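Local atomic coordinates of glucan-binding protein C, GbpC (Streptococcus mutans UA159, PDB entry 5UQZ), a protein that probably binds glucan at the streptococcal cell surface and mediates both sucrose-dependent and sucrose-independent adherence. Residues Q62-I67 with A218-S223; E77-Y82 with T122-K127; S133-N138 with K151-Y156; E310-T315 with I327-N332. All coordinates share one frame; numbering follows the deposited sequence. Where two conformers were deposited one is given.

Contact 1. Residues Q62-I67 with A218-S223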
loop_
_atom_site.group_PDB
_atom_site.type_symbol
_atom_site.label_atom_id
_atom_site.label_comp_id
_atom_site.label_asym_id
_atom_site.label_seq_id
_atom_site.Cartn_x
_atom_site.Cartn_y
_atom_site.Cartn_z
ATOM N N GLN A 62 1.610 -20.059 6.060
ATOM C CA GLN A 62 0.370 -19.283 5.998
ATOM C C GLN A 62 -0.852 -20.138 6.272
ATOM O O GLN A 62 -1.173 -21.066 5.510
ATOM C CB GLN A 62 0.240 -18.627 4.621
ATOM C CG GLN A 62 -1.087 -17.849 4.445
ATOM C CD GLN A 62 -1.084 -16.604 5.307
ATOM O OE1 GLN A 62 -1.240 -16.707 6.532
ATOM N NE2 GLN A 62 -0.927 -15.422 4.661
ATOM N N GLY A 63 -1.576 -19.827 7.334
ATOM C CA GLY A 63 -2.868 -20.411 7.620
ATOM C C GLY A 63 -4.001 -19.407 7.565
ATOM O O GLY A 63 -5.158 -19.803 7.766
ATOM N N LEU A 64 -3.702 -18.133 7.336
ATOM C CA LEU A 64 -4.721 -17.093 7.323
ATOM C C LEU A 64 -5.143 -16.855 5.875
ATOM O O LEU A 64 -4.293 -16.635 5.007
ATOM C CB LEU A 64 -4.161 -15.798 7.899
ATOM C CG LEU A 64 -5.177 -14.628 7.908
ATOM C CD1 LEU A 64 -6.294 -14.866 8.903
ATOM C CD2 LEU A 64 -4.432 -13.332 8.282
ATOM N N VAL A 65 -6.454 -16.853 5.639
ATOM C CA VAL A 65 -7.043 -16.393 4.390
ATOM C C VAL A 65 -7.931 -15.213 4.766
ATOM O O VAL A 65 -8.959 -15.398 5.421
ATOM C CB VAL A 65 -7.832 -17.512 3.678
ATOM C CG1 VAL A 65 -8.415 -16.972 2.387
ATOM C CG2 VAL A 65 -6.937 -18.743 3.445
ATOM N N PHE A 66 -7.513 -14.013 4.401
ATOM C CA PHE A 66 -8.186 -12.788 4.820
ATOM C C PHE A 66 -7.834 -11.747 3.768
ATOM O O PHE A 66 -6.929 -10.926 3.928
ATOM C CB PHE A 66 -7.693 -12.401 6.206
ATOM C CG PHE A 66 -8.329 -11.121 6.748
ATOM C CD1 PHE A 66 -9.712 -11.006 6.889
ATOM C CD2 PHE A 66 -7.546 -10.065 7.134
ATOM C CE1 PHE A 66 -10.265 -9.828 7.409
ATOM C CE2 PHE A 66 -8.094 -8.912 7.662
ATOM C CZ PHE A 66 -9.445 -8.814 7.808
ATOM N N ILE A 67 -8.529 -11.828 2.644
ATOM C CA ILE A 67 -8.134 -11.044 1.483
ATOM C C ILE A 67 -9.239 -10.271 0.837
ATOM O O ILE A 67 -8.982 -9.244 0.197
ATOM C CB ILE A 67 -7.384 -11.867 0.454
ATOM C CG1 ILE A 67 -6.928 -11.012 -0.723
ATOM C CG2 ILE A 67 -8.157 -12.926 0.028
ATOM C CD1 ILE A 67 -6.248 -9.644 -0.216
ATOM N N ALA A 218 -0.488 -16.697 11.057
ATOM C CA ALA A 218 -1.136 -15.538 10.446
ATOM C C ALA A 218 -0.057 -14.682 9.808
ATOM O O ALA A 218 0.553 -13.833 10.462
ATOM C CB ALA A 218 -1.965 -14.748 11.463
ATOM N N ILE A 219 0.171 -14.857 8.506
ATOM C CA ILE A 219 1.159 -14.049 7.805
ATOM C C ILE A 219 0.401 -12.909 7.145
ATOM O O ILE A 219 -0.521 -13.139 6.349
ATOM C CB ILE A 219 1.980 -14.856 6.788
ATOM C CG1 ILE A 219 2.489 -16.190 7.382
ATOM C CG2 ILE A 219 3.168 -13.984 6.304
ATOM C CD1 ILE A 219 3.266 -16.073 8.666
ATOM N N MET A 220 0.750 -11.679 7.484
ATOM C CA MET A 220 0.002 -10.524 7.018
ATOM C C MET A 220 0.904 -9.573 6.247
ATOM O O MET A 220 2.100 -9.424 6.523
ATOM C CB MET A 220 -0.655 -9.827 8.192
ATOM C CG MET A 220 -1.658 -10.774 8.848
ATOM S SD MET A 220 -2.793 -10.012 9.981
ATOM C CE MET A 220 -3.817 -9.143 8.794
ATOM N N SER A 221 0.308 -8.893 5.299
ATOM C CA SER A 221 1.033 -8.002 4.414
ATOM C C SER A 221 1.284 -6.659 5.079
ATOM O O SER A 221 0.446 -6.140 5.819
ATOM C CB SER A 221 0.213 -7.792 3.147
ATOM O OG SER A 221 -1.028 -7.182 3.450
ATOM N N LEU A 222 2.429 -6.064 4.759
ATOM C CA LEU A 222 2.739 -4.673 5.074
ATOM C C LEU A 222 3.299 -4.094 3.771
ATOM O O LEU A 222 4.488 -3.746 3.631
ATOM C CB LEU A 222 3.749 -4.591 6.233
ATOM C CG LEU A 222 3.184 -5.182 7.541
ATOM C CD1 LEU A 222 4.251 -5.360 8.589
ATOM C CD2 LEU A 222 1.998 -4.374 8.097
ATOM N N SER A 223 2.418 -3.990 2.786
ATOM C CA SER A 223 2.805 -3.551 1.460
ATOM C C SER A 223 2.804 -2.031 1.356
ATOM O O SER A 223 2.358 -1.309 2.251
ATOM C CB SER A 223 1.829 -4.123 0.443
ATOM O OG SER A 223 1.835 -5.548 0.491
#

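Contact 2. Residues E77-Y82 with T122-K127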
loop_
_atom_site.group_PDB
_atom_site.type_symbol
_atom_site.label_atom_id
_atom_site.label_comp_id
_atom_site.label_asym_id
_atom_site.label_seq_id
_atom_site.Cartn_x
_atom_site.Cartn_y
_atom_site.Cartn_z
ATOM N N GLU A 77 -17.409 2.140 17.552
ATOM C CA GLU A 77 -17.474 2.730 18.868
ATOM C C GLU A 77 -16.307 3.687 19.054
ATOM O O GLU A 77 -15.186 3.418 18.620
ATOM C CB GLU A 77 -17.405 1.645 19.948
ATOM C CG GLU A 77 -17.685 2.174 21.354
ATOM C CD GLU A 77 -17.604 1.123 22.457
ATOM O OE1 GLU A 77 -17.294 -0.066 22.178
ATOM O OE2 GLU A 77 -17.856 1.482 23.635
ATOM N N GLY A 78 -16.585 4.829 19.672
ATOM C CA GLY A 78 -15.547 5.765 20.058
ATOM C C GLY A 78 -15.336 6.929 19.105
ATOM O O GLY A 78 -14.494 7.778 19.395
ATOM N N VAL A 79 -16.032 7.002 17.981
ATOM C CA VAL A 79 -15.906 8.124 17.042
ATOM C C VAL A 79 -16.945 9.154 17.410
ATOM O O VAL A 79 -18.135 8.823 17.544
ATOM C CB VAL A 79 -16.106 7.646 15.591
ATOM C CG1 VAL A 79 -16.247 8.846 14.653
ATOM C CG2 VAL A 79 -14.907 6.779 15.162
ATOM N N ASN A 80 -16.497 10.407 17.586
ATOM C CA ASN A 80 -17.388 11.499 17.897
ATOM C C ASN A 80 -17.586 12.506 16.782
ATOM O O ASN A 80 -18.404 13.387 16.946
ATOM C CB ASN A 80 -16.945 12.188 19.182
ATOM C CG ASN A 80 -18.143 12.866 19.926
ATOM O OD1 ASN A 80 -19.237 12.270 20.208
ATOM N ND2 ASN A 80 -17.940 14.131 20.220
ATOM N N GLN A 81 -16.812 12.478 15.708
ATOM C CA GLN A 81 -16.932 13.466 14.624
ATOM C C GLN A 81 -16.985 12.746 13.284
ATOM O O GLN A 81 -15.949 12.556 12.627
ATOM C CB GLN A 81 -15.740 14.417 14.641
ATOM C CG GLN A 81 -15.726 15.246 15.862
ATOM C CD GLN A 81 -16.623 16.374 15.640
ATOM O OE1 GLN A 81 -17.841 16.254 15.833
ATOM N NE2 GLN A 81 -16.039 17.517 15.207
ATOM N N TYR A 82 -18.167 12.361 12.858
ATOM C CA TYR A 82 -18.345 11.807 11.518
ATOM C C TYR A 82 -18.438 12.927 10.487
ATOM O O TYR A 82 -18.981 14.000 10.754
ATOM C CB TYR A 82 -19.622 10.983 11.452
ATOM C CG TYR A 82 -19.600 9.767 12.354
ATOM C CD1 TYR A 82 -19.129 8.547 11.901
ATOM C CD2 TYR A 82 -20.078 9.834 13.681
ATOM C CE1 TYR A 82 -19.125 7.440 12.724
ATOM C CE2 TYR A 82 -20.106 8.727 14.503
ATOM C CZ TYR A 82 -19.635 7.527 14.001
ATOM O OH TYR A 82 -19.648 6.416 14.806
ATOM N N THR A 122 -17.173 4.580 5.594
ATOM C CA THR A 122 -17.566 5.622 6.544
ATOM C C THR A 122 -16.443 6.630 6.707
ATOM O O THR A 122 -15.280 6.258 6.750
ATOM C CB THR A 122 -17.859 4.905 7.885
ATOM O OG1 THR A 122 -18.970 3.998 7.679
ATOM C CG2 THR A 122 -18.238 5.853 9.004
ATOM N N TRP A 123 -16.754 7.900 6.847
ATOM C CA TRP A 123 -15.754 8.963 6.984
ATOM C C TRP A 123 -15.895 9.625 8.346
ATOM O O TRP A 123 -17.023 9.932 8.772
ATOM C CB TRP A 123 -15.992 10.026 5.907
ATOM C CG TRP A 123 -15.573 9.679 4.526
ATOM C CD1 TRP A 123 -16.302 8.955 3.592
ATOM C CD2 TRP A 123 -14.374 10.084 3.859
ATOM N NE1 TRP A 123 -15.611 8.897 2.399
ATOM C CE2 TRP A 123 -14.430 9.584 2.535
ATOM C CE3 TRP A 123 -13.263 10.821 4.258
ATOM C CZ2 TRP A 123 -13.416 9.820 1.624
ATOM C CZ3 TRP A 123 -12.257 11.047 3.365
ATOM C CH2 TRP A 123 -12.332 10.540 2.063
ATOM N N PHE A 124 -14.761 9.915 8.975
ATOM C CA PHE A 124 -14.782 10.578 10.268
ATOM C C PHE A 124 -13.422 11.189 10.538
ATOM O O PHE A 124 -12.431 10.852 9.886
ATOM C CB PHE A 124 -15.184 9.635 11.428
ATOM C CG PHE A 124 -14.431 8.336 11.470
ATOM C CD1 PHE A 124 -13.180 8.246 12.057
ATOM C CD2 PHE A 124 -15.002 7.196 10.921
ATOM C CE1 PHE A 124 -12.511 6.997 12.104
ATOM C CE2 PHE A 124 -14.343 5.982 10.963
ATOM C CZ PHE A 124 -13.096 5.904 11.565
ATOM N N LYS A 125 -13.379 12.092 11.513
ATOM C CA LYS A 125 -12.126 12.630 12.009
ATOM C C LYS A 125 -11.743 11.862 13.261
ATOM O O LYS A 125 -12.566 11.671 14.149
ATOM C CB LYS A 125 -12.368 14.104 12.368
ATOM C CG LYS A 125 -11.180 14.939 12.714
ATOM C CD LYS A 125 -11.558 16.194 13.512
ATOM C CE LYS A 125 -12.524 17.035 12.763
ATOM N NZ LYS A 125 -12.648 18.399 13.396
ATOM N N MET A 126 -10.509 11.401 13.307
ATOM C CA MET A 126 -9.974 10.840 14.539
ATOM C C MET A 126 -9.289 11.924 15.350
ATOM O O MET A 126 -8.820 12.935 14.812
ATOM C CB MET A 126 -8.951 9.748 14.229
ATOM C CG MET A 126 -9.574 8.455 13.707
ATOM S SD MET A 126 -8.399 7.155 13.376
ATOM C CE MET A 126 -8.145 6.487 15.006
ATOM N N LYS A 127 -9.270 11.725 16.672
ATOM C CA LYS A 127 -8.686 12.658 17.623
ATOM C C LYS A 127 -7.535 11.951 18.331
ATOM O O LYS A 127 -7.679 10.795 18.781
ATOM C CB LYS A 127 -9.799 13.031 18.625
ATOM C CG LYS A 127 -9.307 13.931 19.745
ATOM C CD LYS A 127 -10.484 14.452 20.573
ATOM C CE LYS A 127 -9.976 15.251 21.761
ATOM N NZ LYS A 127 -11.082 15.726 22.626
HETATM O O HOH W 1 -13.922 11.436 16.441
#

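Contact 3. Residues S133-N138 with K151-Y156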
loop_
_atom_site.group_PDB
_atom_site.type_symbol
_atom_site.label_atom_id
_atom_site.label_comp_id
_atom_site.label_asym_id
_atom_site.label_seq_id
_atom_site.Cartn_x
_atom_site.Cartn_y
_atom_site.Cartn_z
ATOM N N SER A 133 -13.032 1.506 18.236
ATOM C CA SER A 133 -13.154 0.080 18.037
ATOM C C SER A 133 -14.148 -0.190 16.926
ATOM O O SER A 133 -15.301 0.237 17.017
ATOM C CB SER A 133 -13.563 -0.534 19.376
ATOM O OG SER A 133 -13.573 -1.918 19.332
ATOM N N VAL A 134 -13.711 -0.922 15.920
ATOM C CA VAL A 134 -14.563 -1.194 14.767
ATOM C C VAL A 134 -14.792 -2.686 14.676
ATOM O O VAL A 134 -13.835 -3.473 14.618
ATOM C CB VAL A 134 -13.916 -0.689 13.469
ATOM C CG1 VAL A 134 -14.840 -0.924 12.279
ATOM C CG2 VAL A 134 -13.532 0.791 13.589
ATOM N N THR A 135 -16.061 -3.099 14.687
ATOM C CA THR A 135 -16.416 -4.515 14.543
ATOM C C THR A 135 -16.989 -4.727 13.169
ATOM O O THR A 135 -17.935 -4.038 12.773
ATOM C CB THR A 135 -17.430 -4.910 15.624
ATOM O OG1 THR A 135 -16.813 -4.689 16.932
ATOM C CG2 THR A 135 -17.801 -6.358 15.521
ATOM N N TYR A 136 -16.417 -5.702 12.456
ATOM C CA TYR A 136 -16.824 -6.012 11.094
ATOM C C TYR A 136 -17.471 -7.387 11.098
ATOM O O TYR A 136 -16.892 -8.373 11.615
ATOM C CB TYR A 136 -15.607 -6.079 10.174
ATOM C CG TYR A 136 -14.710 -4.851 10.136
ATOM C CD1 TYR A 136 -13.749 -4.625 11.116
ATOM C CD2 TYR A 136 -14.815 -3.906 9.078
ATOM C CE1 TYR A 136 -12.885 -3.547 11.056
ATOM C CE2 TYR A 136 -13.929 -2.851 8.999
ATOM C CZ TYR A 136 -12.960 -2.676 9.980
ATOM O OH TYR A 136 -12.048 -1.665 9.906
ATOM N N ASP A 137 -18.659 -7.490 10.538
ATOM C CA ASP A 137 -19.256 -8.806 10.404
ATOM C C ASP A 137 -19.861 -8.963 9.027
ATOM O O ASP A 137 -19.667 -8.118 8.164
ATOM C CB ASP A 137 -20.052 -9.282 11.602
ATOM C CG ASP A 137 -21.205 -8.416 11.859
ATOM O OD1 ASP A 137 -21.459 -7.511 11.100
ATOM O OD2 ASP A 137 -21.938 -8.668 12.816
ATOM N N ASN A 138 -20.555 -10.087 8.802
ATOM C CA ASN A 138 -20.824 -10.599 7.449
ATOM C C ASN A 138 -19.508 -10.905 6.721
ATOM O O ASN A 138 -19.185 -10.338 5.673
ATOM C CB ASN A 138 -21.750 -9.699 6.611
ATOM C CG ASN A 138 -22.501 -10.501 5.580
ATOM O OD1 ASN A 138 -22.379 -11.703 5.502
ATOM N ND2 ASN A 138 -23.435 -9.870 4.917
ATOM N N LYS A 151 -16.224 -12.721 12.287
ATOM C CA LYS A 151 -16.237 -11.334 12.720
ATOM C C LYS A 151 -14.794 -10.931 12.896
ATOM O O LYS A 151 -13.942 -11.785 13.205
ATOM C CB LYS A 151 -17.002 -11.266 14.084
ATOM C CG LYS A 151 -17.042 -9.917 14.744
ATOM C CD LYS A 151 -17.982 -9.935 15.934
ATOM C CE LYS A 151 -17.529 -10.773 17.086
ATOM N NZ LYS A 151 -18.493 -10.601 18.251
ATOM N N VAL A 152 -14.517 -9.647 12.733
ATOM C CA VAL A 152 -13.197 -9.089 12.965
ATOM C C VAL A 152 -13.405 -7.846 13.817
ATOM O O VAL A 152 -14.298 -7.052 13.529
ATOM C CB VAL A 152 -12.469 -8.701 11.642
ATOM C CG1 VAL A 152 -11.041 -8.273 11.907
ATOM C CG2 VAL A 152 -12.510 -9.886 10.637
ATOM N N LYS A 153 -12.547 -7.642 14.818
ATOM C CA LYS A 153 -12.516 -6.373 15.531
ATOM C C LYS A 153 -11.169 -5.716 15.285
ATOM O O LYS A 153 -10.136 -6.378 15.425
ATOM C CB LYS A 153 -12.770 -6.543 17.035
ATOM C CG LYS A 153 -12.784 -5.213 17.786
ATOM C CD LYS A 153 -13.393 -5.337 19.189
ATOM C CE LYS A 153 -12.604 -6.154 20.145
ATOM N NZ LYS A 153 -13.183 -5.924 21.517
ATOM N N ILE A 154 -11.193 -4.440 14.908
ATOM C CA ILE A 154 -9.957 -3.679 14.769
ATOM C C ILE A 154 -10.078 -2.441 15.616
ATOM O O ILE A 154 -11.014 -1.639 15.439
ATOM C CB ILE A 154 -9.626 -3.340 13.295
ATOM C CG1 ILE A 154 -9.674 -4.603 12.436
ATOM C CG2 ILE A 154 -8.235 -2.659 13.255
ATOM C CD1 ILE A 154 -9.304 -4.378 10.967
ATOM N N ASN A 155 -9.116 -2.254 16.535
ATOM C CA ASN A 155 -9.008 -1.023 17.287
ATOM C C ASN A 155 -7.970 -0.142 16.627
ATOM O O ASN A 155 -6.939 -0.631 16.163
ATOM C CB ASN A 155 -8.557 -1.348 18.725
ATOM C CG ASN A 155 -9.612 -2.088 19.495
ATOM O OD1 ASN A 155 -10.794 -2.075 19.134
ATOM N ND2 ASN A 155 -9.202 -2.817 20.510
ATOM N N TYR A 156 -8.258 1.163 16.585
ATOM C CA TYR A 156 -7.356 2.148 16.000
ATOM C C TYR A 156 -7.206 3.305 16.977
ATOM O O TYR A 156 -8.203 3.791 17.540
ATOM C CB TYR A 156 -7.947 2.756 14.697
ATOM C CG TYR A 156 -8.321 1.759 13.638
ATOM C CD1 TYR A 156 -9.587 1.183 13.579
ATOM C CD2 TYR A 156 -7.445 1.498 12.606
ATOM C CE1 TYR A 156 -9.980 0.350 12.525
ATOM C CE2 TYR A 156 -7.814 0.649 11.535
ATOM C CZ TYR A 156 -9.083 0.104 11.487
ATOM O OH TYR A 156 -9.409 -0.722 10.445
HETATM O O HOH W 2 -13.745 -2.992 22.183
#

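Contact 4. Residues E310-T315 with I327-N332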
loop_
_atom_site.group_PDB
_atom_site.type_symbol
_atom_site.label_atom_id
_atom_site.label_comp_id
_atom_site.label_asym_id
_atom_site.label_seq_id
_atom_site.Cartn_x
_atom_site.Cartn_y
_atom_site.Cartn_z
ATOM N N GLU A 310 -0.983 -8.905 18.624
ATOM C CA GLU A 310 -0.589 -7.798 19.476
ATOM C C GLU A 310 -0.543 -6.493 18.687
ATOM O O GLU A 310 -0.414 -6.499 17.457
ATOM C CB GLU A 310 0.787 -8.139 20.052
ATOM C CG GLU A 310 0.711 -9.405 20.934
ATOM C CD GLU A 310 1.436 -9.301 22.262
ATOM O OE1 GLU A 310 2.041 -8.263 22.636
ATOM O OE2 GLU A 310 1.412 -10.324 22.963
ATOM N N PRO A 311 -0.649 -5.352 19.352
ATOM C CA PRO A 311 -0.741 -4.068 18.598
ATOM C C PRO A 311 0.526 -3.773 17.786
ATOM O O PRO A 311 1.653 -4.206 18.112
ATOM C CB PRO A 311 -0.917 -3.024 19.711
ATOM C CG PRO A 311 -1.547 -3.820 20.847
ATOM C CD PRO A 311 -0.889 -5.192 20.808
ATOM N N PHE A 312 0.308 -3.017 16.718
ATOM C CA PHE A 312 1.387 -2.519 15.887
ATOM C C PHE A 312 1.018 -1.111 15.460
ATOM O O PHE A 312 -0.129 -0.707 15.565
ATOM C CB PHE A 312 1.640 -3.460 14.686
ATOM C CG PHE A 312 0.462 -3.676 13.822
ATOM C CD1 PHE A 312 -0.477 -4.668 14.160
ATOM C CD2 PHE A 312 0.248 -2.906 12.679
ATOM C CE1 PHE A 312 -1.618 -4.888 13.373
ATOM C CE2 PHE A 312 -0.883 -3.148 11.891
ATOM C CZ PHE A 312 -1.811 -4.126 12.248
ATOM N N THR A 313 2.006 -0.355 14.975
ATOM C CA THR A 313 1.779 1.064 14.690
ATOM C C THR A 313 2.343 1.427 13.332
ATOM O O THR A 313 3.512 1.151 13.054
ATOM C CB THR A 313 2.470 1.913 15.764
ATOM O OG1 THR A 313 1.939 1.558 17.043
ATOM C CG2 THR A 313 2.258 3.410 15.523
ATOM N N PHE A 314 1.553 2.074 12.486
ATOM C CA PHE A 314 2.085 2.596 11.237
ATOM C C PHE A 314 2.228 4.102 11.337
ATOM O O PHE A 314 1.474 4.770 12.072
ATOM C CB PHE A 314 1.251 2.189 10.027
ATOM C CG PHE A 314 -0.147 2.794 9.931
ATOM C CD1 PHE A 314 -0.309 4.069 9.363
ATOM C CD2 PHE A 314 -1.254 2.075 10.312
ATOM C CE1 PHE A 314 -1.575 4.616 9.227
ATOM C CE2 PHE A 314 -2.539 2.638 10.163
ATOM C CZ PHE A 314 -2.703 3.902 9.609
ATOM N N THR A 315 3.221 4.633 10.621
ATOM C CA THR A 315 3.423 6.069 10.597
ATOM C C THR A 315 3.729 6.548 9.192
ATOM O O THR A 315 4.267 5.808 8.355
ATOM C CB THR A 315 4.537 6.581 11.562
ATOM O OG1 THR A 315 5.813 6.191 11.070
ATOM C CG2 THR A 315 4.381 6.012 12.965
ATOM N N ILE A 327 -1.877 8.336 3.724
ATOM C CA ILE A 327 -1.481 6.949 3.530
ATOM C C ILE A 327 -2.733 6.105 3.443
ATOM O O ILE A 327 -3.670 6.266 4.253
ATOM C CB ILE A 327 -0.536 6.444 4.650
ATOM C CG1 ILE A 327 0.000 5.039 4.306
ATOM C CG2 ILE A 327 -1.173 6.480 6.014
ATOM C CD1 ILE A 327 1.064 4.510 5.350
ATOM N N TRP A 328 -2.745 5.155 2.500
ATOM C CA TRP A 328 -3.744 4.098 2.481
ATOM C C TRP A 328 -3.036 2.901 3.087
ATOM O O TRP A 328 -2.200 2.265 2.430
ATOM C CB TRP A 328 -4.215 3.782 1.076
ATOM C CG TRP A 328 -5.282 2.732 1.026
ATOM C CD1 TRP A 328 -5.787 1.951 2.075
ATOM C CD2 TRP A 328 -6.045 2.381 -0.111
ATOM N NE1 TRP A 328 -6.739 1.098 1.612
ATOM C CE2 TRP A 328 -6.936 1.353 0.281
ATOM C CE3 TRP A 328 -6.030 2.812 -1.443
ATOM C CZ2 TRP A 328 -7.832 0.765 -0.609
ATOM C CZ3 TRP A 328 -6.918 2.233 -2.319
ATOM C CH2 TRP A 328 -7.810 1.215 -1.894
ATOM N N PHE A 329 -3.294 2.639 4.372
ATOM C CA PHE A 329 -2.639 1.518 5.030
ATOM C C PHE A 329 -3.616 0.370 5.052
ATOM O O PHE A 329 -4.682 0.479 5.661
ATOM C CB PHE A 329 -2.247 1.878 6.473
ATOM C CG PHE A 329 -1.551 0.750 7.150
ATOM C CD1 PHE A 329 -0.200 0.544 6.950
ATOM C CD2 PHE A 329 -2.262 -0.157 7.922
ATOM C CE1 PHE A 329 0.433 -0.573 7.519
ATOM C CE2 PHE A 329 -1.623 -1.245 8.490
ATOM C CZ PHE A 329 -0.279 -1.454 8.293
ATOM N N ALA A 330 -3.225 -0.739 4.452
ATOM C CA ALA A 330 -4.022 -1.940 4.476
ATOM C C ALA A 330 -3.155 -3.079 4.973
ATOM O O ALA A 330 -1.938 -3.105 4.730
ATOM C CB ALA A 330 -4.643 -2.281 3.123
ATOM N N THR A 331 -3.761 -4.000 5.699
ATOM C CA THR A 331 -3.051 -5.249 5.989
ATOM C C THR A 331 -4.049 -6.387 5.881
ATOM O O THR A 331 -5.207 -6.271 6.270
ATOM C CB THR A 331 -2.344 -5.195 7.392
ATOM O OG1 THR A 331 -1.648 -6.444 7.597
ATOM C CG2 THR A 331 -3.357 -5.029 8.508
ATOM N N ASN A 332 -3.603 -7.488 5.327
ATOM C CA ASN A 332 -4.464 -8.613 4.957
ATOM C C ASN A 332 -3.516 -9.788 4.695
ATOM O O ASN A 332 -2.311 -9.683 4.919
ATOM C CB ASN A 332 -5.345 -8.213 3.782
ATOM C CG ASN A 332 -4.541 -7.613 2.702
ATOM O OD1 ASN A 332 -3.519 -8.209 2.256
ATOM N ND2 ASN A 332 -4.894 -6.403 2.309
#

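Contact 1. Residues Q62-I67 with A218-S223
The carboxamide of Q62 lies against the backbone of I219 and bonds to both of its polar atoms, N and O. I219 N donates to Q62 OE1 at 3.1 Å. In return, Q62 NE2 gives a bond of 2.9 Å to I219 O, which lies close to the amide plane of Q62. Both bonds are nearly straight, with angles at hydrogen of 165°. CG of Q62 is anti to the backbone N (chi1 177°), and the bend at chi2 brings CD back toward its own segment; there L64 N also donates to Q62 OE1 at 3.0 Å. The N-H groups of L64 and I219 approach that oxygen from opposite faces of the carboxamide plane, so two bonds at OE1 and one at NE2 fix the rotation of the amide. The aliphatic part of I219 slides past the Q62 side chain in the opposite direction, CB lying 3.6 Å from Q62 NE2. This polar grip is tight although Q62, like G63 beside it, is partly exposed and marks the side nearer solvent.

Away from that side the packing is apolar and buried, but looser. L64 CD2 rests on M220 CG at 3.8 Å, and the methionine continues past it until CE approaches the edge of the F66 ring at CD2, 4.2 Å away. F203 makes an edge-to-face contact with the same ring.

The Q62 carboxamide thus pairs with the N-H and C=O of I219 much as a backbone peptide would in a β-bridge, at the outermost strand 219-222 of a small antiparallel sheet in the GbpC β-supersandwich.

Contact 2. Residues E77-Y82 with T122-K127
Y82 and F124 form a single β-bridge that joins the connection following strand 73-77 to strand 122-127, an outermost strand of a four-stranded antiparallel sheet in the β-supersandwich. At the start of the strand, T122 turns CG2 to the edge of the Y82 ring, 4.1 Å from Y82 CD1, while T122 OG1 bonds back to E120 O. W123 contributes mainly its carbonyl: O faces Y82 CA at 3.6 Å in a CA-H...O contact, and the indole leads away toward N171.

F124 carries the apolar part. Its chi1 of 50° puts CG between the backbone N and the carbonyl carbon, and the side chain crosses that of V79 at about a right angle. One methyl, V79 CG2, lies over the ring centre, 3.8 Å from the centroid; the other, V79 CG1, touches F124 CB at 3.5 Å and also rests over the centre of the Y82 ring, so that the valine is wedged between two aromatic side chains.

At K125 the contact turns polar. Its side chain runs beside that of Q81, pointing the same way, and makes a cation-pi contact with F110. K125 N donates to Q81 O at 2.8 Å, and a water that accepts a hydrogen bond from N80 N donates one to K125 O at 2.7 Å.

Contact 3. Residues S133-N138 with K151-Y156
Y136, on the buried face of the strand pair, and Y156 reach toward each other tip to tip, and Y156 OH donates to Y136 OH at 2.9 Å. The receiving hydroxyl lies near the plane of the Y156 ring, at its edge. Each ring is backed by an aliphatic neighbour of its own strand: V134 CG1 lies over one face of Y136 and I154 CG2 over one face of Y156, both offset toward the rim. Y136 CG stands anti to the carbonyl carbon (chi1 -56°), and the side chain crosses that of I154 obliquely, with Y136 CE1 3.7 Å from I154 CG1. V134 CG2 in turn meets Y156 CE1 at 3.7 Å.

The other face, bearing S133, T135, K151, K153 and N155, is polar and partly exposed. S133 OG donates to N155 OD1 at 2.8 Å, in the carbonyl plane, and a water links the same hydroxyl to K153 NZ. T135 CG2 packs across the stem of K151, 3.6 Å from its CD.

Four backbone hydrogen bonds hold the strands together, two in each of the hydrogen-bonded pairs V134-I154 and Y136-V152; the shortest is Y136 N to V152 O at 2.7 Å. One face of this antiparallel pair is polar, while the other packs V134 and both tyrosines on L172 of strand 167-172 in a second sheet, as expected of a β-sandwich; the pair belongs to the large sheet of the supersandwich.

Contact 4. Residues E310-T315 with I327-N332
F314 and F329 meet face to face in an offset stack, their ring centroids 4.3 Å apart and their planes at 13° to each other. The closest carbons are F314 CD2 and F329 CD2, at 3.4 Å. CH-pi contacts extend the overlap in both directions: F329 CB sits over the F314 ring, 3.7 Å from its centroid, and F314 CB lies over the face of F329.

Aliphatic and further aromatic contacts flank the stack. I327 slides past F314 in the opposite direction, its CG2 3.7 Å from F314 CE1. F312 brings its edge to F329, with CE2 4.0 Å from F329 CE2, and meets T331 tip to tip through CZ and CG2.

No hydrogen bond crosses between 310-315 and 327-332; the hydroxyl of T331 bonds instead to S221 O. The I327 side chain lies about 4 Å from the bound calcium ion, whose ligands include S224, N226 and E237, so this packing borders the metal site. Between these two segments, then, the sheets are joined through apolar and aromatic packing, in keeping with the burial of all five side chains that touch.

All four contacts belong to the GbpC family region. Along the chain, contacts 2 and 3 fall between the two segments of contact 1, and contact 4 follows. Strands 132-137, 151-160 and 312-319 belong to the large antiparallel sheet, whereas 122-127 and 325-329 are the outermost strands of the four-stranded one, so contact 4 bridges the two sheets. Strands 64-65 and 219-222 of contact 1 belong to two small three-stranded sheets. Contacts 2 and 3, centres about 15 Å apart, are joined by a probable backbone bond from E77 to S133. Contact 1 touches contact 4 through S221 and contact 3 through F66. Parts distant in sequence thus meet in one sandwich, with contact 4 nearest the calcium site.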